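Local coordinates for protein microbial serine proteinases; subtilisin (Bacillus subtilis, PDB 2GKO) that hydrolyses peptide bonds as a calcium-loaded, cold-adapted serine protease of the subtilase family, at residues L139-T149 and I176-N184; L278-I287 and S301-Q309. All coordinates share one frame; numbering follows the deposited sequence.

Interaction 1 of 2, residues L139-T149 and I176-N184; sequences LGSSGESSLIT and IGYPGALVN. With NA (sodium ion), chain F.
The phenol ring of Y178 lies against the side chain of E144, with CB of E144 3.6 Å from the ring centroid and only 2° off the ring normal, a CH-pi contact. CG of E144 stands anti to the backbone N (chi1 -174°) and the chain beyond is extended, which runs it from the ring centre outward past CE1. The carboxylate ends nearly parallel to the ring, the planes 12° apart. A181 CB covers the opposite face toward the rim, and S142 O meets the ring edge in plane, so the aromatic is held from three directions.

Next to the ring the backbones join in a single antiparallel bridge, a hydrogen-bonded pair of S141 with Y178. The bond from Y178 N to S141 O is nearly straight at 2.8 Å, whereas that from S141 N to Y178 O is more bent. After the cis peptide bond, the P179 ring touches L139 CD1 with its CD, at 3.7 Å, and I148 CG2 with its CB. Further along, CD2 of L182 approaches T149 OG1 and E144 OE2.

What positions the acid is a second shell. T149 OG1 donates to the anti lone pair of E144 OE2 at 2.7 Å, while OE1 forms a salt bridge with K221. One water links L139 O to G180 N, and beyond it the carbonyl oxygens of G180 and L182 bind sodium, as does A185. Gripped at both oxygens, the carboxylate probably stays ionised: T149 and K221 hold the polar end while CB and CG lie over the aromatic face. The contact thus joins the start of helix 146-157 and the segment before it, whose L139 touches the bound phenylmethanesulfonic acid, to the sodium-binding loop.

Interaction 2 of 2, residues L278-I287 and S301-Q309; sequences LQTRASVNDI and SGFGFAKVQ. With CA (calcium ion), chain D.
S301 opens the contact against I287: its CB lies 3.6 Å from I287 CG2, and its OG, also bonded to D298, accepts from a water that binds calcium. D286 OD1 and I287 O reach the same ion directly, and G294, G296 and D298 complete the site. A type II' turn from S301 to G304 then brings F303 beside Q279 and S283. Its CE2 comes 3.5 Å from Q279 CG, and Q279 O lies at the ring edge in plane. S283 OG, near F303 CB, donates 2.8 Å to Q279 O from above the carbonyl plane.

G304 passes so close to A282 O and N285 O that its CA makes CH···O contacts with both. F305 is gripped at both ends of its backbone by N285: its N donates to N285 O at 3.0 Å, and its O accepts from N285 ND2 at 3.2 Å. ND2 lies almost in line with the F305 carbonyl, though the angle at its own hydrogen is bent, at 139°. A306 CB packs against A282 and R281 CB, 3.8 Å from the latter. K307 lays CG over the F305 ring, while its carbonyl O takes a 3.0 Å bond from R281 NH2. An extended chain from CG to NE carries that guanidinium along the tail, and E277 holds its NE in a salt bridge.

The C-terminal tail thus lies against the last turns of helix 271-283, with L258 of helix 248-265 touching A306 and V308, and L191 of strand 186-192 touching I287 and F305.

Overall arrangement
Interaction 1 and interaction 2 follow one another along the chain and do not touch: their centres are 23 Å apart and their nearest atoms about 7 Å. Each packs an irregular segment against one that contains helix and includes a cation site, sodium bound by 176-184 and calcium bound by 278-287, and Q279 of interaction 2 has its side chain about 9 Å from the sodium. V183 O is hydrogen-bonded to R275 of helix 271-283, tying the loop of interaction 1 to the helix on which interaction 2 is built. Interaction 1 is the one at the active site: L139 lines the pocket of the bound phenylmethanesulfonic acid, whereas interaction 2 packs the C-terminal segment against helix 271-283.

Interaction 1 of 2, residues L139-T149 and I176-N184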
loop_
_atom_site.group_PDB
_atom_site.type_symbol
_atom_site.label_atom_id
_atom_site.label_comp_id
_atom_site.label_asym_id
_atom_site.label_seq_id
_atom_site.Cartn_x
_atom_site.Cartn_y
_atom_site.Cartn_z
ATOM N N LEU A 139 -0.226 -5.453 -6.079
ATOM C CA LEU A 139 -0.231 -6.467 -7.111
ATOM C C LEU A 139 -0.765 -7.726 -6.479
ATOM O O LEU A 139 -0.777 -7.886 -5.261
ATOM C CB LEU A 139 1.171 -6.645 -7.705
ATOM C CG LEU A 139 2.316 -7.012 -6.768
ATOM C CD1 LEU A 139 2.363 -8.511 -6.545
ATOM C CD2 LEU A 139 3.666 -6.515 -7.303
ATOM N N GLY A 140 -1.253 -8.628 -7.313
ATOM C CA GLY A 140 -1.808 -9.847 -6.772
ATOM C C GLY A 140 -2.070 -10.863 -7.842
ATOM O O GLY A 140 -2.140 -10.542 -9.017
ATOM N N SER A 141 -2.185 -12.107 -7.411
ATOM C CA SER A 141 -2.561 -13.207 -8.276
ATOM C C SER A 141 -3.328 -14.203 -7.410
ATOM O O SER A 141 -3.176 -14.233 -6.208
ATOM C CB SER A 141 -1.287 -13.809 -8.885
ATOM O OG SER A 141 -1.373 -15.199 -9.109
ATOM N N SER A 142 -4.175 -15.011 -8.034
ATOM C CA SER A 142 -4.960 -16.011 -7.307
ATOM C C SER A 142 -4.075 -17.124 -6.786
ATOM O O SER A 142 -4.422 -17.764 -5.789
ATOM C CB SER A 142 -6.036 -16.621 -8.215
ATOM O OG SER A 142 -5.453 -17.115 -9.410
ATOM N N GLY A 143 -2.948 -17.334 -7.461
ATOM C CA GLY A 143 -2.007 -18.381 -7.101
ATOM C C GLY A 143 -0.857 -17.876 -6.259
ATOM O O GLY A 143 -0.402 -16.737 -6.409
ATOM N N GLU A 144 -0.394 -18.746 -5.375
ATOM C CA GLU A 144 0.731 -18.464 -4.499
ATOM C C GLU A 144 2.070 -18.896 -5.093
ATOM O O GLU A 144 2.340 -20.085 -5.263
ATOM C CB GLU A 144 0.530 -19.170 -3.160
ATOM C CG GLU A 144 1.596 -18.786 -2.162
ATOM C CD GLU A 144 1.460 -19.444 -0.805
ATOM O OE1 GLU A 144 0.479 -20.177 -0.546
ATOM O OE2 GLU A 144 2.373 -19.220 0.012
ATOM N N SER A 145 2.935 -17.940 -5.372
ATOM C CA SER A 145 4.278 -18.213 -5.851
ATOM C C SER A 145 5.181 -18.419 -4.634
ATOM O O SER A 145 5.285 -17.556 -3.765
ATOM C CB SER A 145 4.797 -17.053 -6.708
ATOM O OG SER A 145 6.206 -17.046 -6.776
ATOM N N SER A 146 5.820 -19.582 -4.537
ATOM C CA SER A 146 6.741 -19.817 -3.425
ATOM C C SER A 146 7.927 -18.839 -3.456
ATOM O O SER A 146 8.434 -18.489 -2.402
ATOM C CB SER A 146 7.245 -21.272 -3.407
ATOM O OG SER A 146 7.885 -21.567 -4.616
ATOM N N LEU A 147 8.360 -18.392 -4.633
ATOM C CA LEU A 147 9.448 -17.410 -4.711
ATOM C C LEU A 147 9.035 -16.137 -3.967
ATOM O O LEU A 147 9.791 -15.612 -3.158
ATOM C CB LEU A 147 9.789 -17.088 -6.170
ATOM C CG LEU A 147 10.483 -18.185 -6.968
ATOM C CD1 LEU A 147 10.565 -17.807 -8.432
ATOM C CD2 LEU A 147 11.882 -18.431 -6.392
ATOM N N ILE A 148 7.817 -15.667 -4.239
ATOM C CA ILE A 148 7.350 -14.429 -3.630
ATOM C C ILE A 148 7.072 -14.642 -2.142
ATOM O O ILE A 148 7.463 -13.851 -1.277
ATOM C CB ILE A 148 6.112 -13.903 -4.363
ATOM C CG1 ILE A 148 6.516 -13.394 -5.752
ATOM C CG2 ILE A 148 5.443 -12.789 -3.542
ATOM C CD1 ILE A 148 5.361 -13.137 -6.675
ATOM N N THR A 149 6.378 -15.723 -1.817
ATOM C CA THR A 149 6.119 -16.064 -0.416
ATOM C C THR A 149 7.387 -16.123 0.442
ATOM O O THR A 149 7.463 -15.519 1.518
ATOM C CB THR A 149 5.404 -17.411 -0.348
ATOM O OG1 THR A 149 4.069 -17.278 -0.851
ATOM C CG2 THR A 149 5.235 -17.860 1.085
ATOM N N ILE A 176 -9.562 -13.448 -1.896
ATOM C CA ILE A 176 -8.274 -12.867 -1.586
ATOM C C ILE A 176 -7.145 -13.594 -2.304
ATOM O O ILE A 176 -7.141 -14.825 -2.406
ATOM C CB ILE A 176 -8.060 -12.820 -0.044
ATOM C CG1 ILE A 176 -6.823 -11.987 0.302
ATOM C CG2 ILE A 176 -7.917 -14.211 0.537
ATOM C CD1 ILE A 176 -6.557 -11.870 1.789
ATOM N N GLY A 177 -6.186 -12.837 -2.819
ATOM C CA GLY A 177 -5.060 -13.399 -3.536
ATOM C C GLY A 177 -3.757 -13.107 -2.825
ATOM O O GLY A 177 -3.745 -12.648 -1.682
ATOM N N TYR A 178 -2.673 -13.384 -3.538
ATOM C CA TYR A 178 -1.319 -13.357 -3.020
ATOM C C TYR A 178 -0.521 -12.237 -3.694
ATOM O O TYR A 178 -0.675 -12.010 -4.882
ATOM C CB TYR A 178 -0.658 -14.725 -3.291
ATOM C CG TYR A 178 -1.326 -15.834 -2.541
ATOM C CD1 TYR A 178 -0.942 -16.142 -1.249
ATOM C CD2 TYR A 178 -2.372 -16.567 -3.127
ATOM C CE1 TYR A 178 -1.557 -17.153 -0.559
ATOM C CE2 TYR A 178 -3.000 -17.568 -2.442
ATOM C CZ TYR A 178 -2.597 -17.859 -1.156
ATOM O OH TYR A 178 -3.236 -18.859 -0.452
ATOM N N PRO A 179 0.398 -11.574 -2.993
ATOM C CA PRO A 179 0.836 -11.895 -1.630
ATOM C C PRO A 179 -0.041 -11.445 -0.467
ATOM O O PRO A 179 0.316 -11.732 0.660
ATOM C CB PRO A 179 2.201 -11.188 -1.554
ATOM C CG PRO A 179 2.045 -9.959 -2.465
ATOM C CD PRO A 179 1.178 -10.463 -3.588
ATOM N N GLY A 180 -1.144 -10.742 -0.720
ATOM C CA GLY A 180 -2.013 -10.250 0.334
ATOM C C GLY A 180 -2.409 -11.301 1.360
ATOM O O GLY A 180 -2.397 -11.020 2.564
ATOM N N ALA A 181 -2.708 -12.515 0.885
ATOM C CA ALA A 181 -3.224 -13.576 1.734
ATOM C C ALA A 181 -2.148 -14.209 2.612
ATOM O O ALA A 181 -2.465 -15.030 3.469
ATOM C CB ALA A 181 -3.856 -14.652 0.880
ATOM N N LEU A 182 -0.889 -13.848 2.409
ATOM C CA LEU A 182 0.198 -14.370 3.236
ATOM C C LEU A 182 0.108 -13.899 4.664
ATOM O O LEU A 182 -0.295 -12.774 4.939
ATOM C CB LEU A 182 1.548 -13.976 2.675
ATOM C CG LEU A 182 1.842 -14.513 1.301
ATOM C CD1 LEU A 182 3.160 -13.975 0.816
ATOM C CD2 LEU A 182 1.816 -16.053 1.307
ATOM N N VAL A 183 0.504 -14.751 5.593
ATOM C CA VAL A 183 0.400 -14.381 6.988
ATOM C C VAL A 183 1.305 -13.183 7.346
ATOM O O VAL A 183 0.985 -12.419 8.243
ATOM C CB VAL A 183 0.634 -15.611 7.925
ATOM C CG1 VAL A 183 2.117 -15.949 8.031
ATOM C CG2 VAL A 183 0.024 -15.353 9.279
ATOM N N ASN A 184 2.411 -13.025 6.619
ATOM C CA ASN A 184 3.352 -11.925 6.850
ATOM C C ASN A 184 3.170 -10.739 5.910
ATOM O O ASN A 184 4.052 -9.895 5.821
ATOM C CB ASN A 184 4.793 -12.446 6.808
ATOM C CG ASN A 184 5.120 -13.325 8.014
ATOM O OD1 ASN A 184 4.571 -13.124 9.093
ATOM N ND2 ASN A 184 6.002 -14.306 7.820
HETATM NA NA NA F . -2.076 -11.284 4.792
HETATM O O HOH W 1 -2.043 -9.265 -3.190
HETATM O O HOH W 2 -7.351 -16.567 -4.511
HETATM O O HOH W 3 -3.566 -9.788 5.867
HETATM O O HOH W 4 -3.686 -12.898 5.422
#

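Interaction 2 of 2, residues L278-I287 and S301-Q309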
loop_
_atom_site.group_PDB
_atom_site.type_symbol
_atom_site.label_atom_id
_atom_site.label_comp_id
_atom_site.label_asym_id
_atom_site.label_seq_id
_atom_site.Cartn_x
_atom_site.Cartn_y
_atom_site.Cartn_z
ATOM N N LEU A 278 -1.494 -0.590 13.439
ATOM C CA LEU A 278 -2.485 -0.547 12.358
ATOM C C LEU A 278 -3.731 -1.350 12.707
ATOM O O LEU A 278 -4.840 -0.905 12.473
ATOM C CB LEU A 278 -1.888 -1.100 11.056
ATOM C CG LEU A 278 -0.857 -0.228 10.334
ATOM C CD1 LEU A 278 -0.260 -1.034 9.185
ATOM C CD2 LEU A 278 -1.450 1.085 9.824
ATOM N N GLN A 279 -3.527 -2.540 13.247
ATOM C CA GLN A 279 -4.622 -3.431 13.624
ATOM C C GLN A 279 -5.491 -2.798 14.699
ATOM O O GLN A 279 -6.712 -2.822 14.615
ATOM C CB GLN A 279 -4.094 -4.775 14.101
ATOM C CG GLN A 279 -3.604 -5.681 12.978
ATOM C CD GLN A 279 -2.863 -6.906 13.463
ATOM O OE1 GLN A 279 -2.879 -7.225 14.663
ATOM N NE2 GLN A 279 -2.218 -7.606 12.547
ATOM N N THR A 280 -4.853 -2.215 15.710
ATOM C CA THR A 280 -5.580 -1.518 16.772
ATOM C C THR A 280 -6.407 -0.364 16.267
ATOM O O THR A 280 -7.574 -0.224 16.602
ATOM C CB THR A 280 -4.567 -1.003 17.816
ATOM O OG1 THR A 280 -3.949 -2.130 18.436
ATOM C CG2 THR A 280 -5.253 -0.249 18.943
ATOM N N ARG A 281 -5.766 0.492 15.481
ATOM C CA ARG A 281 -6.427 1.636 14.876
ATOM C C ARG A 281 -7.607 1.229 13.988
ATOM O O ARG A 281 -8.650 1.875 14.011
ATOM C CB ARG A 281 -5.422 2.428 14.056
ATOM C CG ARG A 281 -4.434 3.204 14.899
ATOM C CD ARG A 281 -3.686 4.195 14.117
ATOM N NE ARG A 281 -2.610 4.843 14.880
ATOM C CZ ARG A 281 -2.045 5.976 14.524
ATOM N NH1 ARG A 281 -1.065 6.477 15.268
ATOM N NH2 ARG A 281 -2.470 6.639 13.458
ATOM N N ALA A 282 -7.434 0.170 13.198
ATOM C CA ALA A 282 -8.501 -0.322 12.335
ATOM C C ALA A 282 -9.681 -0.774 13.200
ATOM O O ALA A 282 -10.831 -0.482 12.892
ATOM C CB ALA A 282 -7.999 -1.497 11.498
ATOM N N SER A 283 -9.371 -1.509 14.265
ATOM C CA SER A 283 -10.392 -2.129 15.112
ATOM C C SER A 283 -11.337 -1.114 15.758
ATOM O O SER A 283 -12.515 -1.418 15.963
ATOM C CB SER A 283 -9.748 -2.992 16.185
ATOM O OG SER A 283 -9.034 -4.076 15.624
ATOM N N VAL A 284 -10.845 0.088 16.058
ATOM C CA VAL A 284 -11.730 1.153 16.564
ATOM C C VAL A 284 -12.578 1.830 15.482
ATOM O O VAL A 284 -13.511 2.579 15.787
ATOM C CB VAL A 284 -10.966 2.220 17.395
ATOM C CG1 VAL A 284 -10.030 1.543 18.378
ATOM C CG2 VAL A 284 -10.214 3.199 16.516
ATOM N N ASN A 285 -12.242 1.606 14.215
ATOM C CA ASN A 285 -13.060 2.076 13.112
ATOM C C ASN A 285 -13.603 0.891 12.332
ATOM O O ASN A 285 -13.270 0.667 11.178
ATOM C CB ASN A 285 -12.264 3.010 12.207
ATOM C CG ASN A 285 -11.959 4.332 12.871
ATOM O OD1 ASN A 285 -12.853 4.973 13.415
ATOM N ND2 ASN A 285 -10.702 4.754 12.823
ATOM N N ASP A 286 -14.417 0.110 13.024
ATOM C CA ASP A 286 -15.127 -1.031 12.460
ATOM C C ASP A 286 -15.891 -0.622 11.203
ATOM O O ASP A 286 -16.675 0.318 11.224
ATOM C CB ASP A 286 -16.110 -1.516 13.535
ATOM C CG ASP A 286 -16.717 -2.849 13.229
ATOM O OD1 ASP A 286 -16.509 -3.397 12.117
ATOM O OD2 ASP A 286 -17.434 -3.437 14.065
ATOM N N ILE A 287 -15.605 -1.296 10.084
ATOM C CA ILE A 287 -16.315 -1.066 8.847
ATOM C C ILE A 287 -17.541 -1.964 8.829
ATOM O O ILE A 287 -17.448 -3.152 9.104
ATOM C CB ILE A 287 -15.375 -1.330 7.622
ATOM C CG1 ILE A 287 -14.301 -0.229 7.538
ATOM C CG2 ILE A 287 -16.187 -1.457 6.315
ATOM C CD1 ILE A 287 -14.807 1.155 7.137
ATOM N N SER A 301 -13.622 -6.367 5.101
ATOM C CA SER A 301 -12.892 -5.204 5.575
ATOM C C SER A 301 -11.836 -5.510 6.638
ATOM O O SER A 301 -11.158 -4.597 7.084
ATOM C CB SER A 301 -13.880 -4.172 6.103
ATOM O OG SER A 301 -14.606 -4.684 7.215
ATOM N N GLY A 302 -11.664 -6.780 7.003
ATOM C CA GLY A 302 -10.805 -7.151 8.107
ATOM C C GLY A 302 -11.231 -6.420 9.381
ATOM O O GLY A 302 -12.429 -6.319 9.675
ATOM N N PHE A 303 -10.256 -5.872 10.104
ATOM C CA PHE A 303 -10.502 -5.282 11.434
ATOM C C PHE A 303 -11.195 -3.932 11.353
ATOM O O PHE A 303 -11.847 -3.493 12.313
ATOM C CB PHE A 303 -9.193 -5.105 12.202
ATOM C CG PHE A 303 -8.439 -6.378 12.517
ATOM C CD1 PHE A 303 -8.819 -7.639 12.035
ATOM C CD2 PHE A 303 -7.322 -6.298 13.345
ATOM C CE1 PHE A 303 -8.090 -8.759 12.321
ATOM C CE2 PHE A 303 -6.594 -7.405 13.641
ATOM C CZ PHE A 303 -6.970 -8.650 13.148
ATOM N N GLY A 304 -11.043 -3.257 10.212
ATOM C CA GLY A 304 -11.596 -1.939 9.983
ATOM C C GLY A 304 -10.684 -1.014 9.203
ATOM O O GLY A 304 -9.825 -1.462 8.445
ATOM N N PHE A 305 -10.862 0.282 9.424
ATOM C CA PHE A 305 -10.225 1.336 8.649
ATOM C C PHE A 305 -9.278 2.117 9.578
ATOM O O PHE A 305 -9.723 2.994 10.340
ATOM C CB PHE A 305 -11.335 2.243 8.087
ATOM C CG PHE A 305 -10.861 3.427 7.254
ATOM C CD1 PHE A 305 -11.771 4.382 6.822
ATOM C CD2 PHE A 305 -9.534 3.582 6.883
ATOM C CE1 PHE A 305 -11.380 5.461 6.066
ATOM C CE2 PHE A 305 -9.147 4.673 6.121
ATOM C CZ PHE A 305 -10.043 5.592 5.706
ATOM N N ALA A 306 -7.986 1.774 9.538
ATOM C CA ALA A 306 -6.986 2.515 10.314
ATOM C C ALA A 306 -6.847 3.922 9.756
ATOM O O ALA A 306 -6.695 4.123 8.551
ATOM C CB ALA A 306 -5.667 1.803 10.325
ATOM N N LYS A 307 -6.903 4.910 10.657
ATOM C CA LYS A 307 -6.806 6.310 10.329
ATOM C C LYS A 307 -5.698 7.010 11.136
ATOM O O LYS A 307 -5.119 6.443 12.058
ATOM C CB LYS A 307 -8.144 6.991 10.638
ATOM C CG LYS A 307 -9.329 6.514 9.802
ATOM C CD LYS A 307 -10.557 7.355 10.080
ATOM C CE LYS A 307 -11.859 6.661 9.700
ATOM N NZ LYS A 307 -13.046 7.546 9.996
ATOM N N VAL A 308 -5.448 8.251 10.759
ATOM C CA VAL A 308 -4.540 9.139 11.473
ATOM C C VAL A 308 -5.122 9.511 12.839
ATOM O O VAL A 308 -4.392 9.588 13.821
ATOM C CB VAL A 308 -4.311 10.408 10.644
ATOM C CG1 VAL A 308 -3.549 11.491 11.435
ATOM C CG2 VAL A 308 -3.551 10.064 9.363
ATOM N N GLN A 309 -6.422 9.758 12.879
ATOM C CA GLN A 309 -7.079 10.293 14.089
ATOM C C GLN A 309 -8.537 9.832 14.149
ATOM O O GLN A 309 -9.148 9.538 13.114
ATOM C CB GLN A 309 -6.959 11.841 14.138
ATOM C CG GLN A 309 -8.127 12.624 13.488
ATOM C CD GLN A 309 -7.854 14.124 13.232
ATOM O OE1 GLN A 309 -8.581 14.769 12.443
ATOM N NE2 GLN A 309 -6.859 14.681 13.906
HETATM CA CA CA D . -16.639 -4.934 10.398
HETATM O O HOH W 5 -8.099 4.716 13.363
HETATM O O HOH W 6 -13.484 -3.502 14.411
HETATM O O HOH W 7 -13.134 7.820 12.822
HETATM O O HOH W 8 -10.277 7.231 14.060
HETATM O O HOH W 9 -14.396 -4.184 9.815
#